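Local coordinates for protein lipoxygenase (Cyanothece sp., PDB 5EK8) that probably catalyses, as a non-heme iron 9R-lipoxygenase, the insertion of molecular oxygen into polyunsaturated fatty acids, at residues T434-D439 with K536-I541; K438-R443 with T518-K523; I462-V467 with C558-I563. One frame throughout, in Å; residues are numbered along the deposited sequence.

Contact 1: residues T434-D439 with K536-I541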
loop_
_atom_site.group_PDB
_atom_site.type_symbol
_atom_site.label_atom_id
_atom_site.label_comp_id
_atom_site.label_asym_id
_atom_site.label_seq_id
_atom_site.Cartn_x
_atom_site.Cartn_y
_atom_site.Cartn_z
ATOM N N THR A 434 -1.718 13.279 9.036
ATOM C CA THR A 434 -0.462 13.897 9.463
ATOM C C THR A 434 0.748 13.495 8.616
ATOM O O THR A 434 1.848 14.014 8.819
ATOM C CB THR A 434 -0.135 13.546 10.926
ATOM O OG1 THR A 434 0.375 12.206 10.994
ATOM C CG2 THR A 434 -1.370 13.661 11.798
ATOM N N TYR A 435 0.557 12.573 7.677
ATOM C CA TYR A 435 1.678 12.039 6.902
ATOM C C TYR A 435 2.051 12.929 5.728
ATOM O O TYR A 435 1.250 13.134 4.818
ATOM C CB TYR A 435 1.360 10.630 6.394
ATOM C CG TYR A 435 1.319 9.570 7.473
ATOM C CD1 TYR A 435 2.086 9.692 8.623
ATOM C CD2 TYR A 435 0.512 8.442 7.338
ATOM C CE1 TYR A 435 2.050 8.720 9.614
ATOM C CE2 TYR A 435 0.471 7.458 8.325
ATOM C CZ TYR A 435 1.242 7.609 9.460
ATOM O OH TYR A 435 1.210 6.657 10.449
ATOM N N ASP A 436 3.271 13.457 5.753
ATOM C CA ASP A 436 3.783 14.262 4.647
ATOM C C ASP A 436 5.195 13.806 4.261
ATOM O O ASP A 436 5.854 13.095 5.019
ATOM C CB ASP A 436 3.771 15.751 5.017
ATOM C CG ASP A 436 4.254 16.642 3.887
ATOM O OD1 ASP A 436 3.613 16.644 2.816
ATOM O OD2 ASP A 436 5.281 17.332 4.069
ATOM N N TRP A 437 5.654 14.219 3.083
ATOM C CA TRP A 437 6.953 13.807 2.562
ATOM C C TRP A 437 8.120 14.679 3.028
ATOM O O TRP A 437 9.264 14.227 3.033
ATOM C CB TRP A 437 6.918 13.803 1.033
ATOM C CG TRP A 437 6.428 15.098 0.455
ATOM C CD1 TRP A 437 5.145 15.406 0.113
ATOM C CD2 TRP A 437 7.212 16.264 0.158
ATOM N NE1 TRP A 437 5.081 16.684 -0.383
ATOM C CE2 TRP A 437 6.336 17.233 -0.364
ATOM C CE3 TRP A 437 8.567 16.577 0.280
ATOM C CZ2 TRP A 437 6.771 18.500 -0.761
ATOM C CZ3 TRP A 437 8.996 17.837 -0.108
ATOM C CH2 TRP A 437 8.101 18.781 -0.625
ATOM N N LYS A 438 7.834 15.918 3.418
ATOM C CA LYS A 438 8.892 16.902 3.651
ATOM C C LYS A 438 9.699 16.652 4.919
ATOM O O LYS A 438 9.143 16.342 5.975
ATOM C CB LYS A 438 8.309 18.318 3.688
ATOM C CG LYS A 438 9.344 19.389 3.383
ATOM C CD LYS A 438 8.733 20.773 3.285
ATOM C CE LYS A 438 9.738 21.773 2.737
ATOM N NZ LYS A 438 9.170 23.148 2.689
ATOM N N ASP A 439 11.020 16.789 4.787
ATOM C CA ASP A 439 11.974 16.625 5.885
ATOM C C ASP A 439 11.880 15.261 6.576
ATOM O O ASP A 439 12.407 15.072 7.675
ATOM C CB ASP A 439 11.795 17.742 6.919
ATOM C CG ASP A 439 12.500 19.034 6.522
ATOM O OD1 ASP A 439 12.849 19.190 5.331
ATOM O OD2 ASP A 439 12.703 19.896 7.407
ATOM N N LYS A 536 -3.979 21.649 4.181
ATOM C CA LYS A 536 -3.833 20.296 3.656
ATOM C C LYS A 536 -2.587 19.586 4.193
ATOM O O LYS A 536 -1.558 20.217 4.446
ATOM C CB LYS A 536 -3.813 20.333 2.129
ATOM C CG LYS A 536 -4.998 21.068 1.521
ATOM C CD LYS A 536 -6.329 20.584 2.094
ATOM C CE LYS A 536 -6.576 19.104 1.799
ATOM N NZ LYS A 536 -6.693 18.828 0.343
ATOM N N VAL A 537 -2.694 18.270 4.366
ATOM C CA VAL A 537 -1.632 17.486 4.991
ATOM C C VAL A 537 -0.390 17.383 4.096
ATOM O O VAL A 537 0.732 17.473 4.589
ATOM C CB VAL A 537 -2.130 16.064 5.376
ATOM C CG1 VAL A 537 -2.708 15.341 4.180
ATOM C CG2 VAL A 537 -1.009 15.250 5.996
ATOM N N ILE A 538 -0.577 17.225 2.789
ATOM C CA ILE A 538 0.571 17.139 1.891
ATOM C C ILE A 538 1.066 18.525 1.476
ATOM O O ILE A 538 0.302 19.352 0.981
ATOM C CB ILE A 538 0.260 16.314 0.616
ATOM C CG1 ILE A 538 -0.136 14.884 0.977
ATOM C CG2 ILE A 538 1.473 16.276 -0.300
ATOM C CD1 ILE A 538 0.917 14.144 1.741
ATOM N N ARG A 539 2.356 18.766 1.684
ATOM C CA ARG A 539 2.983 20.014 1.274
ATOM C C ARG A 539 3.298 20.011 -0.221
ATOM O O ARG A 539 3.665 18.974 -0.777
ATOM C CB ARG A 539 4.253 20.252 2.089
ATOM C CG ARG A 539 3.990 20.421 3.581
ATOM C CD ARG A 539 5.280 20.683 4.341
ATOM N NE ARG A 539 5.049 20.907 5.764
ATOM C CZ ARG A 539 5.013 19.945 6.679
ATOM N NH1 ARG A 539 5.195 18.678 6.323
ATOM N NH2 ARG A 539 4.795 20.249 7.952
ATOM N N PRO A 540 3.148 21.174 -0.881
ATOM C CA PRO A 540 3.422 21.282 -2.320
ATOM C C PRO A 540 4.905 21.170 -2.676
ATOM O O PRO A 540 5.754 21.765 -2.015
ATOM C CB PRO A 540 2.894 22.674 -2.669
ATOM C CG PRO A 540 2.990 23.434 -1.394
ATOM C CD PRO A 540 2.675 22.450 -0.314
ATOM N N ILE A 541 5.195 20.399 -3.719
ATOM C CA ILE A 541 6.550 20.237 -4.232
ATOM C C ILE A 541 6.972 21.495 -4.981
ATOM O O ILE A 541 8.105 21.965 -4.859
ATOM C CB ILE A 541 6.650 19.010 -5.172
ATOM C CG1 ILE A 541 6.380 17.718 -4.392
ATOM C CG2 ILE A 541 8.004 18.959 -5.870
ATOM C CD1 ILE A 541 6.137 16.511 -5.271
#

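Contact 2: residues K438-R443 with T518-K523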
loop_
_atom_site.group_PDB
_atom_site.type_symbol
_atom_site.label_atom_id
_atom_site.label_comp_id
_atom_site.label_asym_id
_atom_site.label_seq_id
_atom_site.Cartn_x
_atom_site.Cartn_y
_atom_site.Cartn_z
ATOM N N LYS A 438 7.834 15.918 3.418
ATOM C CA LYS A 438 8.892 16.902 3.651
ATOM C C LYS A 438 9.699 16.652 4.919
ATOM O O LYS A 438 9.143 16.342 5.975
ATOM C CB LYS A 438 8.309 18.318 3.688
ATOM C CG LYS A 438 9.344 19.389 3.383
ATOM C CD LYS A 438 8.733 20.773 3.285
ATOM C CE LYS A 438 9.738 21.773 2.737
ATOM N NZ LYS A 438 9.170 23.148 2.689
ATOM N N ASP A 439 11.020 16.789 4.787
ATOM C CA ASP A 439 11.974 16.625 5.885
ATOM C C ASP A 439 11.880 15.261 6.576
ATOM O O ASP A 439 12.407 15.072 7.675
ATOM C CB ASP A 439 11.795 17.742 6.919
ATOM C CG ASP A 439 12.500 19.034 6.522
ATOM O OD1 ASP A 439 12.849 19.190 5.331
ATOM O OD2 ASP A 439 12.703 19.896 7.407
ATOM N N TRP A 440 11.216 14.311 5.925
ATOM C CA TRP A 440 11.064 12.972 6.474
ATOM C C TRP A 440 12.354 12.173 6.295
ATOM O O TRP A 440 12.934 12.147 5.209
ATOM C CB TRP A 440 9.886 12.253 5.809
ATOM C CG TRP A 440 9.478 10.980 6.493
ATOM C CD1 TRP A 440 8.444 10.816 7.366
ATOM C CD2 TRP A 440 10.095 9.694 6.355
ATOM N NE1 TRP A 440 8.375 9.507 7.779
ATOM C CE2 TRP A 440 9.381 8.798 7.177
ATOM C CE3 TRP A 440 11.182 9.213 5.617
ATOM C CZ2 TRP A 440 9.720 7.450 7.284
ATOM C CZ3 TRP A 440 11.517 7.878 5.726
ATOM C CH2 TRP A 440 10.786 7.011 6.549
ATOM N N GLN A 441 12.797 11.528 7.368
ATOM C CA GLN A 441 13.980 10.673 7.329
ATOM C C GLN A 441 13.834 9.529 8.335
ATOM O O GLN A 441 13.197 9.697 9.377
ATOM C CB GLN A 441 15.245 11.486 7.608
ATOM C CG GLN A 441 15.236 12.199 8.943
ATOM C CD GLN A 441 16.482 13.024 9.170
ATOM O OE1 GLN A 441 17.408 13.008 8.359
ATOM N NE2 GLN A 441 16.512 13.757 10.281
ATOM N N PRO A 442 14.409 8.355 8.020
ATOM C CA PRO A 442 14.276 7.179 8.889
ATOM C C PRO A 442 14.898 7.378 10.268
ATOM O O PRO A 442 15.855 8.143 10.413
ATOM C CB PRO A 442 15.022 6.084 8.116
ATOM C CG PRO A 442 15.049 6.552 6.704
ATOM C CD PRO A 442 15.151 8.045 6.787
ATOM N N ARG A 443 14.347 6.689 11.264
ATOM C CA ARG A 443 14.857 6.734 12.633
ATOM C C ARG A 443 16.322 6.313 12.710
ATOM O O ARG A 443 16.827 5.638 11.815
ATOM C CB ARG A 443 14.014 5.834 13.539
ATOM C CG ARG A 443 14.140 4.349 13.205
ATOM C CD ARG A 443 12.960 3.538 13.734
ATOM N NE ARG A 443 11.708 3.888 13.064
ATOM C CZ ARG A 443 10.540 3.296 13.302
ATOM N NH1 ARG A 443 10.458 2.317 14.193
ATOM N NH2 ARG A 443 9.453 3.677 12.643
ATOM N N THR A 518 12.910 12.051 15.813
ATOM C CA THR A 518 11.781 12.811 15.280
ATOM C C THR A 518 11.753 12.906 13.760
ATOM O O THR A 518 10.859 13.534 13.193
ATOM C CB THR A 518 11.754 14.246 15.851
ATOM O OG1 THR A 518 13.065 14.821 15.776
ATOM C CG2 THR A 518 11.291 14.235 17.298
ATOM N N GLY A 519 12.726 12.280 13.106
ATOM C CA GLY A 519 12.857 12.357 11.662
ATOM C C GLY A 519 11.680 11.822 10.860
ATOM O O GLY A 519 11.428 12.280 9.749
ATOM N N GLU A 520 10.969 10.841 11.405
ATOM C CA GLU A 520 9.829 10.250 10.708
ATOM C C GLU A 520 8.549 10.990 11.062
ATOM O O GLU A 520 7.534 10.875 10.375
ATOM C CB GLU A 520 9.674 8.769 11.064
ATOM C CG GLU A 520 10.890 7.893 10.792
ATOM C CD GLU A 520 10.658 6.446 11.205
ATOM O OE1 GLU A 520 9.497 6.100 11.527
ATOM O OE2 GLU A 520 11.633 5.659 11.210
ATOM N N LEU A 521 8.612 11.749 12.147
ATOM C CA LEU A 521 7.426 12.368 12.718
ATOM C C LEU A 521 6.953 13.601 11.966
ATOM O O LEU A 521 7.693 14.210 11.192
ATOM C CB LEU A 521 7.685 12.738 14.175
ATOM C CG LEU A 521 7.965 11.552 15.095
ATOM C CD1 LEU A 521 8.212 12.059 16.490
ATOM C CD2 LEU A 521 6.812 10.562 15.073
ATOM N N ASP A 522 5.699 13.953 12.210
ATOM C CA ASP A 522 5.100 15.152 11.654
ATOM C C ASP A 522 5.844 16.395 12.131
ATOM O O ASP A 522 6.131 16.534 13.317
ATOM C CB ASP A 522 3.626 15.218 12.052
ATOM C CG ASP A 522 2.959 16.496 11.612
ATOM O OD1 ASP A 522 1.938 16.865 12.227
ATOM O OD2 ASP A 522 3.444 17.125 10.651
ATOM N N LYS A 523 6.173 17.284 11.200
ATOM C CA LYS A 523 6.751 18.579 11.552
ATOM C C LYS A 523 5.696 19.680 11.465
ATOM O O LYS A 523 5.492 20.256 10.396
ATOM C CB LYS A 523 7.931 18.929 10.641
ATOM C CG LYS A 523 9.162 18.081 10.840
ATOM C CD LYS A 523 9.089 16.803 10.027
ATOM C CE LYS A 523 10.277 15.908 10.321
ATOM N NZ LYS A 523 10.046 14.560 9.789
#

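Contact 3: residues I462-V467 with C558-I563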
loop_
_atom_site.group_PDB
_atom_site.type_symbol
_atom_site.label_atom_id
_atom_site.label_comp_id
_atom_site.label_asym_id
_atom_site.label_seq_id
_atom_site.Cartn_x
_atom_site.Cartn_y
_atom_site.Cartn_z
ATOM N N ILE A 462 21.172 4.542 -0.039
ATOM C CA ILE A 462 21.077 4.008 -1.398
ATOM C C ILE A 462 20.103 4.832 -2.248
ATOM O O ILE A 462 20.423 5.232 -3.373
ATOM C CB ILE A 462 20.629 2.540 -1.403
ATOM C CG1 ILE A 462 21.671 1.662 -0.713
ATOM C CG2 ILE A 462 20.423 2.056 -2.825
ATOM C CD1 ILE A 462 21.260 0.218 -0.612
ATOM N N LEU A 463 18.921 5.089 -1.695
ATOM C CA LEU A 463 17.910 5.899 -2.369
ATOM C C LEU A 463 18.416 7.310 -2.641
ATOM O O LEU A 463 18.101 7.899 -3.666
ATOM C CB LEU A 463 16.619 5.958 -1.545
ATOM C CG LEU A 463 15.907 4.620 -1.320
ATOM C CD1 LEU A 463 14.502 4.846 -0.797
ATOM C CD2 LEU A 463 15.886 3.776 -2.592
ATOM N N THR A 464 19.206 7.849 -1.723
ATOM C CA THR A 464 19.778 9.172 -1.911
ATOM C C THR A 464 20.704 9.196 -3.122
ATOM O O THR A 464 20.550 10.044 -4.011
ATOM C CB THR A 464 20.549 9.622 -0.673
ATOM O OG1 THR A 464 19.673 9.608 0.459
ATOM C CG2 THR A 464 21.093 11.022 -0.878
ATOM N N GLU A 465 21.654 8.259 -3.153
ATOM C CA GLU A 465 22.555 8.113 -4.298
ATOM C C GLU A 465 21.770 7.979 -5.599
ATOM O O GLU A 465 22.029 8.685 -6.580
ATOM C CB GLU A 465 23.461 6.896 -4.128
ATOM C CG GLU A 465 24.467 6.985 -2.997
ATOM C CD GLU A 465 25.342 5.738 -2.904
ATOM O OE1 GLU A 465 25.847 5.283 -3.956
ATOM O OE2 GLU A 465 25.515 5.206 -1.783
ATOM N N TYR A 466 20.801 7.069 -5.586
ATOM C CA TYR A 466 19.973 6.799 -6.754
ATOM C C TYR A 466 19.276 8.053 -7.265
ATOM O O TYR A 466 19.409 8.404 -8.435
ATOM C CB TYR A 466 18.939 5.722 -6.429
ATOM C CG TYR A 466 17.853 5.568 -7.469
ATOM C CD1 TYR A 466 18.164 5.304 -8.803
ATOM C CD2 TYR A 466 16.514 5.672 -7.116
ATOM C CE1 TYR A 466 17.171 5.162 -9.754
ATOM C CE2 TYR A 466 15.516 5.528 -8.056
ATOM C CZ TYR A 466 15.847 5.272 -9.373
ATOM O OH TYR A 466 14.841 5.127 -10.303
ATOM N N VAL A 467 18.543 8.723 -6.380
ATOM C CA VAL A 467 17.774 9.911 -6.735
ATOM C C VAL A 467 18.673 11.015 -7.279
ATOM O O VAL A 467 18.375 11.609 -8.319
ATOM C CB VAL A 467 16.983 10.458 -5.528
ATOM C CG1 VAL A 467 16.349 11.802 -5.861
ATOM C CG2 VAL A 467 15.926 9.464 -5.091
ATOM N N CYS A 558 10.511 13.974 -2.023
ATOM C CA CYS A 558 9.240 13.286 -2.215
ATOM C C CYS A 558 9.475 11.921 -2.869
ATOM O O CYS A 558 8.876 10.912 -2.482
ATOM C CB CYS A 558 8.294 14.141 -3.063
ATOM S SG CYS A 558 6.615 13.484 -3.235
ATOM N N CYS A 559 10.368 11.901 -3.850
ATOM C CA CYS A 559 10.732 10.674 -4.544
ATOM C C CYS A 559 11.358 9.655 -3.593
ATOM O O CYS A 559 10.988 8.474 -3.604
ATOM C CB CYS A 559 11.682 10.990 -5.694
ATOM S SG CYS A 559 10.889 11.830 -7.097
ATOM N N ARG A 560 12.298 10.121 -2.771
ATOM C CA ARG A 560 12.894 9.292 -1.723
ATOM C C ARG A 560 11.830 8.690 -0.808
ATOM O O ARG A 560 11.859 7.499 -0.496
ATOM C CB ARG A 560 13.878 10.103 -0.878
ATOM C CG ARG A 560 15.263 10.256 -1.474
ATOM C CD ARG A 560 16.219 10.855 -0.451
ATOM N NE ARG A 560 15.857 12.218 -0.061
ATOM C CZ ARG A 560 16.340 13.318 -0.634
ATOM N NH1 ARG A 560 17.207 13.224 -1.633
ATOM N NH2 ARG A 560 15.958 14.514 -0.209
ATOM N N HIS A 561 10.898 9.531 -0.376
ATOM C CA HIS A 561 9.812 9.116 0.506
ATOM C C HIS A 561 8.973 7.991 -0.115
ATOM O O HIS A 561 8.818 6.901 0.464
ATOM C CB HIS A 561 8.932 10.327 0.828
ATOM C CG HIS A 561 7.957 10.096 1.938
ATOM N ND1 HIS A 561 8.340 9.999 3.259
ATOM C CD2 HIS A 561 6.612 9.948 1.927
ATOM C CE1 HIS A 561 7.273 9.798 4.012
ATOM N NE2 HIS A 561 6.209 9.766 3.227
ATOM N N ILE A 562 8.447 8.275 -1.306
ATOM C CA ILE A 562 7.639 7.329 -2.063
ATOM C C ILE A 562 8.352 5.994 -2.240
ATOM O O ILE A 562 7.825 4.943 -1.863
ATOM C CB ILE A 562 7.276 7.890 -3.453
ATOM C CG1 ILE A 562 6.371 9.115 -3.314
ATOM C CG2 ILE A 562 6.608 6.818 -4.311
ATOM C CD1 ILE A 562 6.182 9.885 -4.612
ATOM N N ILE A 563 9.559 6.048 -2.798
ATOM C CA ILE A 563 10.322 4.835 -3.058
ATOM C C ILE A 563 10.574 4.068 -1.769
ATOM O O ILE A 563 10.441 2.846 -1.734
ATOM C CB ILE A 563 11.667 5.141 -3.743
ATOM C CG1 ILE A 563 11.431 5.705 -5.144
ATOM C CG2 ILE A 563 12.513 3.883 -3.836
ATOM C CD1 ILE A 563 12.697 6.106 -5.861
#

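Contact 1: residues T434-D439 with K536-I541
Asp436 holds the backbone and the side chain of the same residue, Arg539, one with each carboxylate oxygen. OD1 of Asp436 accepts from the backbone N of Arg539 at 2.7 Å in a nearly straight bond, while OD2 of Asp436 forms a salt bridge with NH1 of Arg539 at 2.6 Å. Both donors stand above the carboxylate plane, and the carboxylate and guanidinium planes are turned 64° against each other. NH1 nevertheless meets the oxygen within its own guanidinium plane, at the edge. The chain of Arg539 is extended from CG to NE and crosses the short aspartate side chain at about a right angle. Elsewhere the guanidinium is bonded through NE to Pro527 O and through NH2 to Leu526 O, which fixes its rotation.

Next along the loop, NE1 of Trp437 donates to Arg539 O at 2.7 Å, the acceptor lying close to the ring plane. CG2 of Ile538 also sits at this edge, 3.6 Å from Trp437 NE1. CB of Lys438 lies over one face of the indole, displaced toward the rim, and CG1 of Ile541 approaches CZ2 of Trp437 obliquely. Farther out, the side chains of Lys438 and Arg539 cross at about a right angle, their CD atoms 3.6 Å apart.

The backbone N of Lys438 is a second donor to Asp436 OD2, at 3.0 Å and from the opposite face to the arginine. That bond, reaching two residues on, makes residues 436-438 an Asx turn, which here ties the loop between helices 421-432 and 451-473 to the loop leading into helix 549-574.

Contact 2: residues K438-R443 with T518-K523
Glu520 and Trp440 lie side by side and point the same way, and the glutamate chain can be followed outward along the indole. CB of Glu520 is 3.6 Å from NE1 of Trp440; CG stays beside CZ2 of Trp440 and also passes 3.3 Å from Gln441 O. Beyond CG the chain is extended (chi2 179°), which carries CD on toward Arg443. There OE1 takes NH2 of Arg443 at 2.7 Å on its syn lone pair, while OE2 takes NE of Arg443 at 2.6 Å in an almost linear bond. At the root of the same residue, CA of Glu520 sits over the five-membered ring of Trp440 in a CH-pi contact, 3.8 Å from the centroid.

The carboxylate and Arg443 form a side-on, two-nitrogen salt bridge, here joining two irregular segments of the lipoxygenase fold. OE2 also accepts from the backbone N of Arg443, met on its anti side, so three N-H groups of one residue hold the carboxylate; NH1 of Arg443 turns to Pro260 O instead. Trp440 also packs edge-to-face on His561 and His565 of helix 549-574, the helix that carries the iron ligands His570 and Asn574.

Gly519 supplies the other polar junction. Its O accepts from the backbone N of Gln441 at 2.8 Å, and NZ of Lys523 approaches the same oxygen from the opposite face of the carbonyl plane, at 2.7 Å. The lysine chain is bent at chi2 (86°), and its NZ also bonds to Leu521 O and weakly to Asp439 O. CG of Gln441 rests against CA of Gly519.

Contact 3: residues I462-V467 with C558-I563
Leu463 and Ile563 face each other with matching first torsions: CG of Leu463 (chi1 -63°) and CG1 of Ile563 (chi1 -66°) are each anti to the carbonyl carbon. For Ile563 this leaves CG2 anti to the backbone N, and that methyl meets both branches of Leu463, 3.6 Å from CD2 and 3.8 Å from CD1. The two side chains slide past one another in opposite directions, an apolar contact between the CG2 branch of Ile563 and the two methyls of Leu463. CD1 of Leu463 also lies 3.8 Å from the backbone O of Arg560, so the leucine reaches the backbone of helix 549-574.

The other branch of Ile563 serves a different neighbour. Its CD1 comes up to the edge of the Tyr466 ring, in the ring plane, 3.6 Å from CE2, and the two side chains cross at about a right angle. Isoleucine thus touches two residues of helix 451-473 that stand nearly one turn apart.

Arg560 covers more of this interface than any other residue, but with its aliphatic part. CG rests 3.8 Å from CG2 of Val467, and CD lies 3.8 Å from OG1 of Thr464. A bend at chi3 follows. Arg560 NH2 bonds to Gln557 OE1 and Thr464 OG1 to Trp460 O, each within its own helix, and the meeting surface is chiefly apolar.

Such packing of long helices belongs to the largely helical lipoxygenase catalytic domain. The segment axes approach to 9.9 Å and are inclined at 132°, about midway between perpendicular and antiparallel. Met386 of helix 383-391 packs against Tyr466, Val467, Cys559 and Ile563, Leu641 of helix 639-647 covers Leu463 and Tyr466, and helix 337-377, with iron ligands His359 and His364, touches His561 and Ile562.

Contacts 1 and 2 share Lys438 and Asp439, in the loop between helix 421-432 and helix 451-473; their centres lie about 11 Å apart. That loop meets residues 536-541 and 518-523, both of which precede helix 549-574. Contact 3 pairs the two helices that follow these connections, its centre about 16 Å from that of contact 1 and about 14 Å from that of contact 2. Its segments alternate along the chain with those of the other two contacts. His561 is a meeting point, touching Trp437 of contact 1 and Trp440 of contact 2. Helix 549-574, which supplies iron ligands His570 and Asn574, is thus packed by helix 451-473 and by the loop that leads into helix 451-473.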